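Local coordinates for protein intracellular serine protease (Bacillus licheniformis, PDB 4ZOQ) that probably cleaves peptide bonds as a subtilisin-like serine endopeptidase of the S8 family, acting on lanthipeptide precursors, at residues D55-P59 with D60-S64; V178-D181 with E182-K185; N256-L259 with D260-L263; L288-S291 with E292-R296. All coordinates share one frame; numbering follows the deposited sequence.

Interaction 1: residues D55-P59 with D60-S64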
loop_
_atom_site.group_PDB
_atom_site.type_symbol
_atom_site.label_atom_id
_atom_site.label_comp_id
_atom_site.label_asym_id
_atom_site.label_seq_id
_atom_site.Cartn_x
_atom_site.Cartn_y
_atom_site.Cartn_z
ATOM N N ASP B 55 -12.947 4.557 -6.524
ATOM C CA ASP B 55 -14.034 4.699 -7.465
ATOM C C ASP B 55 -14.907 3.441 -7.401
ATOM O O ASP B 55 -14.690 2.463 -8.123
ATOM C CB ASP B 55 -13.458 4.938 -8.863
ATOM C CG ASP B 55 -14.511 5.278 -9.876
ATOM O OD1 ASP B 55 -15.496 5.951 -9.501
ATOM O OD2 ASP B 55 -14.341 4.886 -11.053
ATOM N N LEU B 56 -15.901 3.498 -6.519
ATOM C CA LEU B 56 -16.696 2.344 -6.077
ATOM C C LEU B 56 -17.484 1.654 -7.183
ATOM O O LEU B 56 -17.856 0.484 -7.054
ATOM C CB LEU B 56 -17.654 2.781 -4.965
ATOM C CG LEU B 56 -16.944 3.355 -3.737
ATOM C CD1 LEU B 56 -17.937 3.958 -2.748
ATOM C CD2 LEU B 56 -16.148 2.253 -3.071
ATOM N N ASP B 57 -17.798 2.384 -8.245
ATOM C CA ASP B 57 -18.611 1.781 -9.276
ATOM C C ASP B 57 -17.847 1.607 -10.608
ATOM O O ASP B 57 -18.462 1.435 -11.672
ATOM C CB ASP B 57 -19.872 2.639 -9.478
ATOM C CG ASP B 57 -21.027 1.855 -10.066
ATOM O OD1 ASP B 57 -21.179 0.660 -9.702
ATOM O OD2 ASP B 57 -21.773 2.420 -10.900
ATOM N N HIS B 58 -16.522 1.600 -10.545
ATOM C CA HIS B 58 -15.698 1.296 -11.716
ATOM C C HIS B 58 -16.046 -0.108 -12.203
ATOM O O HIS B 58 -16.107 -1.040 -11.400
ATOM C CB HIS B 58 -14.195 1.417 -11.400
ATOM C CG HIS B 58 -13.313 1.402 -12.616
ATOM N ND1 HIS B 58 -13.082 0.261 -13.362
ATOM C CD2 HIS B 58 -12.623 2.395 -13.227
ATOM C CE1 HIS B 58 -12.280 0.550 -14.371
ATOM N NE2 HIS B 58 -11.986 1.838 -14.311
ATOM N N PRO B 59 -16.314 -0.257 -13.513
ATOM C CA PRO B 59 -16.765 -1.537 -14.087
ATOM C C PRO B 59 -15.877 -2.709 -13.694
ATOM O O PRO B 59 -16.362 -3.816 -13.436
ATOM C CB PRO B 59 -16.677 -1.303 -15.610
ATOM C CG PRO B 59 -16.710 0.164 -15.775
ATOM C CD PRO B 59 -16.080 0.765 -14.549
ATOM N N ASP B 60 -14.577 -2.455 -13.601
ATOM C CA ASP B 60 -13.647 -3.523 -13.281
ATOM C C ASP B 60 -13.552 -3.804 -11.787
ATOM O O ASP B 60 -13.224 -4.919 -11.388
ATOM C CB ASP B 60 -12.275 -3.182 -13.847
ATOM C CG ASP B 60 -12.283 -3.089 -15.352
ATOM O OD1 ASP B 60 -13.027 -3.865 -16.000
ATOM O OD2 ASP B 60 -11.547 -2.240 -15.888
ATOM N N LEU B 61 -13.874 -2.820 -10.953
ATOM C CA LEU B 61 -13.619 -2.962 -9.513
ATOM C C LEU B 61 -14.893 -3.216 -8.686
ATOM O O LEU B 61 -14.816 -3.807 -7.616
ATOM C CB LEU B 61 -12.912 -1.708 -8.978
ATOM C CG LEU B 61 -11.674 -1.314 -9.783
ATOM C CD1 LEU B 61 -11.016 -0.013 -9.263
ATOM C CD2 LEU B 61 -10.675 -2.473 -9.871
ATOM N N LYS B 62 -16.063 -2.799 -9.174
ATOM C CA LYS B 62 -17.284 -2.872 -8.355
ATOM C C LYS B 62 -17.629 -4.296 -7.866
ATOM O O LYS B 62 -18.095 -4.441 -6.746
ATOM C CB LYS B 62 -18.479 -2.245 -9.089
ATOM C CG LYS B 62 -18.888 -2.919 -10.380
ATOM C CD LYS B 62 -20.029 -2.143 -11.029
ATOM C CE LYS B 62 -20.500 -2.774 -12.351
ATOM N NZ LYS B 62 -21.471 -3.888 -12.124
ATOM N N ALA B 63 -17.382 -5.345 -8.652
ATOM C CA ALA B 63 -17.677 -6.726 -8.197
ATOM C C ALA B 63 -16.874 -7.186 -6.973
ATOM O O ALA B 63 -17.297 -8.120 -6.274
ATOM C CB ALA B 63 -17.457 -7.725 -9.327
ATOM N N SER B 64 -15.696 -6.582 -6.771
ATOM C CA SER B 64 -14.749 -6.935 -5.695
ATOM C C SER B 64 -14.771 -5.959 -4.539
ATOM O O SER B 64 -14.178 -6.211 -3.485
ATOM C CB SER B 64 -13.313 -7.000 -6.228
ATOM O OG SER B 64 -13.212 -7.888 -7.324
HETATM O O HOH W 1 -16.483 -5.477 -11.658
#
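His58 and Asp60 meet where the chain folds back on itself just after a type I beta turn from Asp55 to His58. With CG anti to the backbone N (chi1 -168°), the imidazole lies beside the chain's next residues and turns its ND1 edge to Asp60 N, ND1 accepting that N-H at 3.1 Å with the donor close to the ring plane. On the far side of the ring, NE2 is bonded to the carbonyl of Gly268, so both ring nitrogens are engaged and the imidazole cannot easily turn. Pro59 lays its CD over one ring face, toward the rim. The Asp60 carboxylate, its plane turned 45° from the imidazole, brings OD2 to 3.3 Å from His58 CE1, while its oxygens are held by Tyr269 and by the backbone N of Gly12. The carbonyl O of His58 is gripped twice: Lys62 N donates from 2.8 Å, nearly in line with the C=O bond, and Leu61 N from 2.9 Å, well above the carbonyl plane. Leu61 sets its CG 4.1 Å from His58 CB and buries its branches against helix 86-97. Lys62 runs alongside Asp57, CD lying 3.3 Å from Asp57 OD1, yet its NZ bends off without a salt bridge to that carboxylate. Replacing His58 by an alanine is likely to leave the Asp60 N-H without its acceptor and the Gly268 carbonyl without its donor, and to open a gap beside Pro59 CD. The arrangement belongs to the loop that follows the strand bearing the predicted catalytic Asp51 in the subtilase fold.

Interaction 2: residues V178-D181 with E182-K185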
loop_
_atom_site.group_PDB
_atom_site.type_symbol
_atom_site.label_atom_id
_atom_site.label_comp_id
_atom_site.label_asym_id
_atom_site.label_seq_id
_atom_site.Cartn_x
_atom_site.Cartn_y
_atom_site.Cartn_z
ATOM N N VAL B 178 16.650 7.387 -4.770
ATOM C CA VAL B 178 17.767 7.464 -3.819
ATOM C C VAL B 178 17.970 6.121 -3.104
ATOM O O VAL B 178 17.040 5.289 -3.033
ATOM C CB VAL B 178 17.544 8.585 -2.736
ATOM C CG1 VAL B 178 17.149 9.886 -3.395
ATOM C CG2 VAL B 178 16.444 8.207 -1.774
ATOM N N ASN B 179 19.160 5.937 -2.533
ATOM C CA ASN B 179 19.458 4.802 -1.668
ATOM C C ASN B 179 18.976 5.139 -0.275
ATOM O O ASN B 179 19.404 6.131 0.296
ATOM C CB ASN B 179 20.965 4.496 -1.657
ATOM C CG ASN B 179 21.322 3.278 -0.802
ATOM O OD1 ASN B 179 21.365 3.352 0.429
ATOM N ND2 ASN B 179 21.588 2.153 -1.457
ATOM N N LEU B 180 18.069 4.341 0.273
ATOM C CA LEU B 180 17.432 4.740 1.526
ATOM C C LEU B 180 18.408 4.659 2.713
ATOM O O LEU B 180 18.299 5.435 3.661
ATOM C CB LEU B 180 16.164 3.903 1.788
ATOM C CG LEU B 180 15.050 4.223 0.789
ATOM C CD1 LEU B 180 13.877 3.246 0.875
ATOM C CD2 LEU B 180 14.571 5.651 0.979
ATOM N N ASP B 181 19.402 3.782 2.620
ATOM C CA ASP B 181 20.422 3.689 3.665
ATOM C C ASP B 181 21.325 4.941 3.657
ATOM O O ASP B 181 21.616 5.511 4.710
ATOM C CB ASP B 181 21.241 2.408 3.491
ATOM C CG ASP B 181 20.371 1.146 3.576
ATOM O OD1 ASP B 181 19.542 1.080 4.518
ATOM O OD2 ASP B 181 20.510 0.227 2.717
ATOM N N GLU B 182 21.730 5.394 2.472
ATOM C CA GLU B 182 22.470 6.649 2.366
ATOM C C GLU B 182 21.615 7.834 2.796
ATOM O O GLU B 182 22.131 8.802 3.346
ATOM C CB GLU B 182 22.975 6.860 0.940
ATOM C CG GLU B 182 24.011 5.835 0.520
ATOM C CD GLU B 182 24.306 5.878 -0.974
ATOM O OE1 GLU B 182 24.332 6.995 -1.557
ATOM O OE2 GLU B 182 24.497 4.785 -1.574
ATOM N N MET B 183 20.309 7.760 2.564
ATOM C CA MET B 183 19.424 8.841 2.971
ATOM C C MET B 183 19.390 8.930 4.495
ATOM O O MET B 183 19.285 10.012 5.073
ATOM C CB MET B 183 18.008 8.646 2.418
ATOM C CG MET B 183 17.099 9.816 2.736
ATOM S SD MET B 183 15.420 9.645 2.149
ATOM C CE MET B 183 14.828 8.374 3.264
ATOM N N ARG B 184 19.524 7.781 5.144
ATOM C CA ARG B 184 19.473 7.751 6.581
ATOM C C ARG B 184 20.736 8.270 7.246
ATOM O O ARG B 184 20.644 9.001 8.228
ATOM C CB ARG B 184 19.208 6.327 7.072
ATOM C CG ARG B 184 18.959 6.335 8.560
ATOM C CD ARG B 184 18.701 5.002 9.159
ATOM N NE ARG B 184 18.140 5.204 10.493
ATOM C CZ ARG B 184 17.382 4.324 11.138
ATOM N NH1 ARG B 184 17.039 3.179 10.551
ATOM N NH2 ARG B 184 16.930 4.613 12.351
ATOM N N LYS B 185 21.908 7.917 6.710
ATOM C CA LYS B 185 23.179 8.341 7.303
ATOM C C LYS B 185 23.446 9.819 7.009
ATOM O O LYS B 185 23.895 10.562 7.861
ATOM C CB LYS B 185 24.327 7.461 6.786
ATOM C CG LYS B 185 25.722 8.022 7.024
ATOM C CD LYS B 185 26.784 6.917 7.199
ATOM C CE LYS B 185 27.643 6.736 5.943
ATOM N NZ LYS B 185 29.051 7.188 6.142
#
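Asn179 and Glu182 face each other across the first turn of helix 180-187. Starting from its CB, which lies 3.5 Å from Glu182 OE2, the Asn179 side chain turns toward the helix, its CG trans to N (chi1 -178°) and beside the carbonyl carbon. CG in turn lies over the Glu182 carboxylate, again closest to OE2. The branch that does the work is OD1: it accepts the backbone N-H of Glu182 at 2.9 Å along a fairly straight path (160° at the hydrogen), with the donor tilted slightly from the amide plane. ND2, the other branch, comes to 3.9 Å from Glu182 OE2. The amide and carboxylate planes are only 17° apart and stacked, although the two side chains cross at about a right angle. This is an N-cap: Asn179 sits just before the helix and its side chain satisfies an N-H that has no carbonyl of an earlier helical turn to reach. Its own carbonyl O takes the N-H of Met183 at 2.9 Å. Behind the cap, Leu180 and Met183 lie side by side, with CD2 of Leu180 3.6 Å from CE of Met183, whose chain bends at its last torsion; Val178 CG2 adds a looser touch at 4.3 Å from Met183 SD. The Asp181 carboxylate has its salt bridge outside the helix, with Arg219, and the backbones of Val178 and Leu180 are both hydrogen-bonded to that of Gln217.

Interaction 3: residues N256-L259 with D260-L263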
loop_
_atom_site.group_PDB
_atom_site.type_symbol
_atom_site.label_atom_id
_atom_site.label_comp_id
_atom_site.label_asym_id
_atom_site.label_seq_id
_atom_site.Cartn_x
_atom_site.Cartn_y
_atom_site.Cartn_z
ATOM N N ASN B 256 -8.965 11.376 -18.253
ATOM C CA ASN B 256 -7.590 10.897 -18.185
ATOM C C ASN B 256 -6.698 11.852 -18.977
ATOM O O ASN B 256 -7.171 12.895 -19.425
ATOM C CB ASN B 256 -7.469 9.450 -18.677
ATOM C CG ASN B 256 -7.956 9.264 -20.090
ATOM O OD1 ASN B 256 -8.046 10.224 -20.876
ATOM N ND2 ASN B 256 -8.311 8.018 -20.422
ATOM N N THR B 257 -5.420 11.510 -19.127
ATOM C CA THR B 257 -4.419 12.459 -19.613
ATOM C C THR B 257 -4.383 12.594 -21.122
ATOM O O THR B 257 -4.894 11.735 -21.829
ATOM C CB THR B 257 -3.003 12.066 -19.164
ATOM O OG1 THR B 257 -2.482 11.050 -20.046
ATOM C CG2 THR B 257 -3.025 11.597 -17.703
ATOM N N ALA B 258 -3.732 13.650 -21.606
ATOM C CA ALA B 258 -3.539 13.872 -23.048
ATOM C C ALA B 258 -2.827 12.695 -23.747
ATOM O O ALA B 258 -3.128 12.365 -24.881
ATOM C CB ALA B 258 -2.778 15.167 -23.279
ATOM N N LEU B 259 -1.875 12.074 -23.065
ATOM C CA LEU B 259 -1.183 10.901 -23.593
ATOM C C LEU B 259 -2.164 9.760 -23.782
ATOM O O LEU B 259 -2.130 9.058 -24.809
ATOM C CB LEU B 259 -0.082 10.467 -22.638
ATOM C CG LEU B 259 0.685 9.194 -22.976
ATOM C CD1 LEU B 259 1.479 9.394 -24.260
ATOM C CD2 LEU B 259 1.585 8.804 -21.805
ATOM N N ASP B 260 -3.050 9.577 -22.801
ATOM C CA ASP B 260 -4.050 8.536 -22.913
ATOM C C ASP B 260 -4.956 8.802 -24.127
ATOM O O ASP B 260 -5.197 7.905 -24.939
ATOM C CB ASP B 260 -4.913 8.437 -21.636
ATOM C CG ASP B 260 -4.117 8.021 -20.399
ATOM O OD1 ASP B 260 -3.160 7.238 -20.530
ATOM O OD2 ASP B 260 -4.458 8.462 -19.281
ATOM N N GLN B 261 -5.421 10.046 -24.258
ATOM C CA GLN B 261 -6.357 10.414 -25.323
ATOM C C GLN B 261 -5.700 10.197 -26.662
ATOM O O GLN B 261 -6.306 9.611 -27.569
ATOM C CB GLN B 261 -6.820 11.863 -25.207
ATOM C CG GLN B 261 -7.001 12.319 -23.795
ATOM C CD GLN B 261 -7.533 13.738 -23.688
ATOM O OE1 GLN B 261 -6.836 14.726 -24.002
ATOM N NE2 GLN B 261 -8.758 13.854 -23.182
ATOM N N MET B 262 -4.454 10.645 -26.775
ATOM C CA MET B 262 -3.709 10.439 -28.006
ATOM C C MET B 262 -3.572 8.962 -28.372
ATOM O O MET B 262 -3.540 8.622 -29.550
ATOM C CB MET B 262 -2.312 11.045 -27.881
ATOM C CG MET B 262 -1.491 10.879 -29.135
ATOM S SD MET B 262 0.262 11.200 -28.873
ATOM C CE MET B 262 0.882 9.560 -28.542
ATOM N N LEU B 263 -3.548 8.081 -27.373
ATOM C CA LEU B 263 -3.410 6.642 -27.628
ATOM C C LEU B 263 -4.774 5.943 -27.640
ATOM O O LEU B 263 -4.857 4.711 -27.661
ATOM C CB LEU B 263 -2.465 5.994 -26.600
ATOM C CG LEU B 263 -0.990 6.426 -26.661
ATOM C CD1 LEU B 263 -0.166 5.857 -25.493
ATOM C CD2 LEU B 263 -0.359 6.044 -28.010
HETATM O O HOH W 2 -1.220 8.683 -19.483
#
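Asn256 lays its side chain against Asp260, with CB 3.2 Å from Asp260 OD2 and the amide and carboxylate planes 62° apart; its ND2 is held by the carbonyls of Ile265 and Tyr269. At Thr257 the bonds run both ways, making a capping box: Thr257 OG1 accepts from Asp260 N at 3.2 Å, and Asp260 OD2 accepts from Thr257 N at 3.2 Å, on its anti side and 33° out of the carboxylate plane. OG1 can face the helix because it stands between the backbone N and the carbonyl carbon (chi1 82°). A water links it to Asp260 OD1, while the Thr257 carbonyl takes the N-H of Gln261. Ala258 O accepts from Met262 N at 2.9 Å. Leu259 then runs beside Leu263, their CD1 atoms 4.1 Å apart. A leucine in place of Asp260 would probably leave the Thr257 N-H without its acceptor and strip Ser270 OG and Leu271 N of theirs. Those last two bonds tie the short helix 258-262 to strand 269-272, against which Leu263 also packs at Leu271, while Leu259 reaches the loop residues Val242 and Leu245.

Interaction 4: residues L288-S291 with E292-R296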
loop_
_atom_site.group_PDB
_atom_site.type_symbol
_atom_site.label_atom_id
_atom_site.label_comp_id
_atom_site.label_asym_id
_atom_site.label_seq_id
_atom_site.Cartn_x
_atom_site.Cartn_y
_atom_site.Cartn_z
ATOM N N LEU B 288 -3.616 -14.005 -3.690
ATOM C CA LEU B 288 -3.778 -15.226 -4.478
ATOM C C LEU B 288 -3.258 -16.468 -3.739
ATOM O O LEU B 288 -3.909 -17.514 -3.757
ATOM C CB LEU B 288 -3.086 -15.102 -5.837
ATOM C CG LEU B 288 -3.820 -14.350 -6.940
ATOM C CD1 LEU B 288 -3.085 -14.571 -8.274
ATOM C CD2 LEU B 288 -5.283 -14.827 -7.021
ATOM N N VAL B 289 -2.092 -16.341 -3.094
ATOM C CA VAL B 289 -1.485 -17.449 -2.363
ATOM C C VAL B 289 -2.372 -17.841 -1.184
ATOM O O VAL B 289 -2.643 -19.028 -0.977
ATOM C CB VAL B 289 -0.081 -17.097 -1.868
ATOM C CG1 VAL B 289 0.393 -18.101 -0.813
ATOM C CG2 VAL B 289 0.878 -17.055 -3.038
ATOM N N ILE B 290 -2.853 -16.845 -0.441
ATOM C CA ILE B 290 -3.745 -17.124 0.663
ATOM C C ILE B 290 -4.995 -17.869 0.156
ATOM O O ILE B 290 -5.399 -18.872 0.745
ATOM C CB ILE B 290 -4.157 -15.831 1.416
ATOM C CG1 ILE B 290 -2.963 -15.256 2.187
ATOM C CG2 ILE B 290 -5.306 -16.123 2.394
ATOM C CD1 ILE B 290 -3.105 -13.839 2.618
ATOM N N SER B 291 -5.569 -17.410 -0.957
ATOM C CA SER B 291 -6.752 -18.050 -1.522
ATOM C C SER B 291 -6.453 -19.516 -1.886
ATOM O O SER B 291 -7.171 -20.429 -1.471
ATOM C CB SER B 291 -7.222 -17.283 -2.755
ATOM O OG SER B 291 -7.578 -15.949 -2.418
ATOM N N GLU B 292 -5.355 -19.756 -2.604
ATOM C CA GLU B 292 -5.050 -21.130 -2.957
ATOM C C GLU B 292 -4.809 -21.998 -1.712
ATOM O O GLU B 292 -5.322 -23.114 -1.608
ATOM C CB GLU B 292 -3.839 -21.217 -3.865
ATOM C CG GLU B 292 -3.488 -22.646 -4.166
ATOM C CD GLU B 292 -2.888 -22.825 -5.527
ATOM O OE1 GLU B 292 -3.331 -22.133 -6.474
ATOM O OE2 GLU B 292 -1.977 -23.670 -5.647
ATOM N N TYR B 293 -4.043 -21.474 -0.764
ATOM C CA TYR B 293 -3.683 -22.257 0.415
ATOM C C TYR B 293 -4.929 -22.635 1.220
ATOM O O TYR B 293 -5.076 -23.771 1.669
ATOM C CB TYR B 293 -2.705 -21.468 1.295
ATOM C CG TYR B 293 -2.121 -22.259 2.438
ATOM C CD1 TYR B 293 -2.852 -22.500 3.604
ATOM C CD2 TYR B 293 -0.833 -22.794 2.341
ATOM C CE1 TYR B 293 -2.297 -23.236 4.668
ATOM C CE2 TYR B 293 -0.266 -23.536 3.382
ATOM C CZ TYR B 293 -1.001 -23.751 4.539
ATOM O OH TYR B 293 -0.444 -24.489 5.551
ATOM N N ARG B 294 -5.859 -21.703 1.334
ATOM C CA ARG B 294 -7.033 -21.944 2.164
ATOM C C ARG B 294 -7.909 -22.960 1.444
ATOM O O ARG B 294 -8.548 -23.811 2.052
ATOM C CB ARG B 294 -7.773 -20.644 2.395
ATOM C CG ARG B 294 -7.042 -19.676 3.301
ATOM C CD ARG B 294 -7.823 -18.389 3.489
ATOM N NE ARG B 294 -8.979 -18.610 4.339
ATOM C CZ ARG B 294 -9.850 -17.670 4.678
ATOM N NH1 ARG B 294 -9.693 -16.430 4.227
ATOM N NH2 ARG B 294 -10.884 -17.982 5.460
ATOM N N GLU B 295 -7.865 -22.904 0.121
ATOM C CA GLU B 295 -8.616 -23.833 -0.701
ATOM C C GLU B 295 -8.085 -25.255 -0.598
ATOM O O GLU B 295 -8.852 -26.219 -0.624
ATOM C CB GLU B 295 -8.588 -23.374 -2.156
ATOM C CG GLU B 295 -9.568 -24.104 -3.040
ATOM C CD GLU B 295 -9.807 -23.391 -4.348
ATOM O OE1 GLU B 295 -10.227 -24.073 -5.304
ATOM O OE2 GLU B 295 -9.493 -22.184 -4.441
ATOM N N ARG B 296 -6.778 -25.389 -0.433
ATOM C CA ARG B 296 -6.193 -26.710 -0.434
ATOM C C ARG B 296 -6.251 -27.362 0.956
ATOM O O ARG B 296 -6.310 -28.586 1.051
ATOM C CB ARG B 296 -4.748 -26.653 -0.924
ATOM C CG ARG B 296 -4.624 -26.387 -2.425
ATOM C CD ARG B 296 -3.202 -26.566 -2.847
ATOM N NE ARG B 296 -2.993 -26.376 -4.273
ATOM C CZ ARG B 296 -3.138 -27.313 -5.198
ATOM N NH1 ARG B 296 -3.549 -28.529 -4.850
ATOM N NH2 ARG B 296 -2.895 -27.020 -6.475
#
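Ile290 and Arg294, one helical turn apart, run side by side: the CG2 branch of Ile290 lies 3.6 Å from CD of Arg294. Arg294 CG also rests on the Ile290 carbonyl, 3.1 Å from its O, and the chain then bends at chi3 (73°), carrying the guanidinium outward to a salt bridge with Glu132. Beneath these side chains are the helix bonds: Arg294 N donates to Ile290 O at 2.9 Å, and Tyr293 N to Val289 O at 2.8 Å, nearly straight on to the carbonyl. In the next turn, Arg296 NE makes a salt bridge to Glu292 OE2 at 3.2 Å, the oxygen lying in the guanidinium plane; its hydrogen bond is almost straight (168°) but reaches the oxygen from above the carboxylate plane. Further out, buried Ser291 OG is satisfied by the carbonyl of Ala287 and by the backbone N of His42, whose ring nitrogen NE2 in turn bonds Glu295 OE2. The Tyr293 hydroxyl meets Gln305 NE2, and its ring meets that of His297. All of this lies in the later half of helix 275-297, which packs through Val289 and Ile290 on helix 303-313 and through Val289 and Glu292 on the C-terminal helix 333-338.

How the interactions relate
The four local contacts follow one another along the chain, all within the subtilase fold, and none touches another. Interaction 1 lies in the loop after strand 46-51 of the mixed sheet, interactions 2 and 3 open the short helices 180-187 and 258-262, and interaction 4 occupies the later half of helix 275-297, whose first turn carries the predicted catalytic Ser276. Interactions 1 and 3 come nearest, about 9 Å between closest atoms, and both lean on the segment around Tyr269. Interaction 2 is remote, its centre 39 Å from that of interaction 1, on opposite sides of the chain's centre. A loop, two helix starts and the later part of a long helix thus combine short-range bonds with ties to other parts of the fold.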